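Local coordinates for ATP:cob(I)alamin adenosyltransferase, putative (Burkholderia thailandensis, PDB 2ZHY), which transfers the adenosyl group of ATP to the cobalt of cobalamin, making adenosylcobalamin, as a PduO-type homotrimeric enzyme, at the interface of chains A and B. Sequence-based numbering; all coordinates share one arbitrary frame. Chains: chain A/B, ATP:cob(I)alamin adenosyltransferase, putative.

The interface of chains A and B. Residues chain A 93, 150, 154; chain B 8-10, 14.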
loop_
_atom_site.group_PDB
_atom_site.type_symbol
_atom_site.label_atom_id
_atom_site.label_comp_id
_atom_site.label_asym_id
_atom_site.label_seq_id
_atom_site.Cartn_x
_atom_site.Cartn_y
_atom_site.Cartn_z
ATOM N N ASP A 93 12.088 -6.265 21.515
ATOM C CA ASP A 93 13.122 -7.301 21.555
ATOM C C ASP A 93 12.566 -8.518 22.292
ATOM O O ASP A 93 12.800 -9.657 21.897
ATOM C CB ASP A 93 14.383 -6.809 22.276
ATOM C CG ASP A 93 15.154 -5.775 21.477
ATOM O OD1 ASP A 93 14.929 -5.666 20.252
ATOM O OD2 ASP A 93 15.998 -5.078 22.078
ATOM N N ARG A 150 14.810 2.872 15.205
ATOM C CA ARG A 150 15.133 1.594 15.837
ATOM C C ARG A 150 13.844 0.857 16.182
ATOM O O ARG A 150 13.783 -0.373 16.130
ATOM C CB ARG A 150 15.965 1.799 17.112
ATOM C CG ARG A 150 17.342 2.419 16.878
ATOM C CD ARG A 150 18.128 2.539 18.182
ATOM N NE ARG A 150 18.646 1.251 18.640
ATOM C CZ ARG A 150 19.123 1.024 19.862
ATOM N NH1 ARG A 150 19.147 2.001 20.765
ATOM N NH2 ARG A 150 19.580 -0.181 20.184
ATOM N N ARG A 154 12.770 -2.845 14.391
ATOM C CA ARG A 154 12.391 -4.032 15.155
ATOM C C ARG A 154 10.974 -4.485 14.834
ATOM O O ARG A 154 10.710 -5.685 14.734
ATOM C CB ARG A 154 12.519 -3.758 16.660
ATOM C CG ARG A 154 13.959 -3.769 17.143
ATOM C CD ARG A 154 14.139 -3.232 18.557
ATOM N NE ARG A 154 15.551 -3.272 18.935
ATOM C CZ ARG A 154 16.500 -2.539 18.358
ATOM N NH1 ARG A 154 16.190 -1.690 17.380
ATOM N NH2 ARG A 154 17.767 -2.684 18.727
ATOM N N ILE B 8 20.130 -0.249 25.026
ATOM C CA ILE B 8 19.644 -1.338 24.182
ATOM C C ILE B 8 20.669 -1.769 23.137
ATOM O O ILE B 8 21.251 -0.937 22.441
ATOM C CB ILE B 8 18.340 -0.937 23.465
ATOM C CG1 ILE B 8 17.301 -0.470 24.494
ATOM C CG2 ILE B 8 17.801 -2.121 22.664
ATOM C CD1 ILE B 8 16.847 -1.554 25.451
ATOM N N ALA B 9 20.876 -3.080 23.034
ATOM C CA ALA B 9 21.829 -3.646 22.086
ATOM C C ALA B 9 21.492 -3.261 20.651
ATOM O O ALA B 9 20.326 -3.086 20.296
ATOM C CB ALA B 9 21.855 -5.158 22.215
ATOM N N THR B 10 22.526 -3.146 19.829
ATOM C CA THR B 10 22.364 -2.791 18.431
ATOM C C THR B 10 21.897 -3.973 17.594
ATOM O O THR B 10 22.386 -5.090 17.743
ATOM C CB THR B 10 23.692 -2.282 17.831
ATOM O OG1 THR B 10 24.032 -1.027 18.427
ATOM C CG2 THR B 10 23.571 -2.102 16.318
ATOM N N ASP B 14 19.791 -0.795 12.621
ATOM C CA ASP B 14 19.491 0.262 13.572
ATOM C C ASP B 14 20.083 1.611 13.176
ATOM O O ASP B 14 19.590 2.659 13.607
ATOM C CB ASP B 14 19.981 -0.126 14.967
ATOM C CG ASP B 14 18.952 -0.924 15.743
ATOM O OD1 ASP B 14 17.858 -1.189 15.192
ATOM O OD2 ASP B 14 19.234 -1.282 16.907
HETATM O O HOH W 1 17.995 -4.800 20.667
#
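A:Arg154 takes the carboxylate of B:Asp14 end-on, a salt bridge where the N-terminal loop of one PduO-type subunit lies against helix 147-169 of its neighbour in the trimer. A:Arg154 NH2 gives a hydrogen bond of 2.7 Å to B:Asp14 OD2, on its syn lone pair. A:Arg154 NH1 reaches B:Asp14 OD1 in a more bent bond. Guanidinium and carboxylate are nearly coplanar, 25° apart. A:Arg150, one helical turn back, comes to the same carboxylate from another direction: its NE donates a hydrogen bond to B:Asp14 OD2 (3.1 Å), part of a second salt bridge, meeting that oxygen from above the carboxylate plane, the two flat groups standing 76° apart. OD2 is thus shared by both arginines, two donors on one oxygen. A bend at chi3 (75°) turns the A:Arg150 guanidinium away from its aliphatic stem, whose CG packs beside B:Asp14, and carries A:Arg150 NH2 to the carbonyl of B:Ile8, bonding O at 2.9 Å from well above the carbonyl plane. The CG2 methyl of B:Ile8 lies near both this NH2 and A:Asp93 OD2.

Behind the first shell, A:Arg154 is held on its own side. The chain of A:Arg154 runs extended from CG to NE, and A:Arg154 NE forms a salt bridge to A:Asp93 OD1 at 2.8 Å, tying helix 86-101 to helix 147-169, while NH1 also donates to the backbone carbonyl O of A:Arg150. These bonds fix the rotation of the guanidinium. Water 1 joins A:Asp93 OD2, A:Arg154 NH2 and the carbonyl of B:Ala9, its oxygen lying 2.9 Å from B:Ala9 O. The loop being anchored includes B:Gly13 and B:Arg11, ATP-binding residues, so the contact may help shape the nucleotide site between subunits.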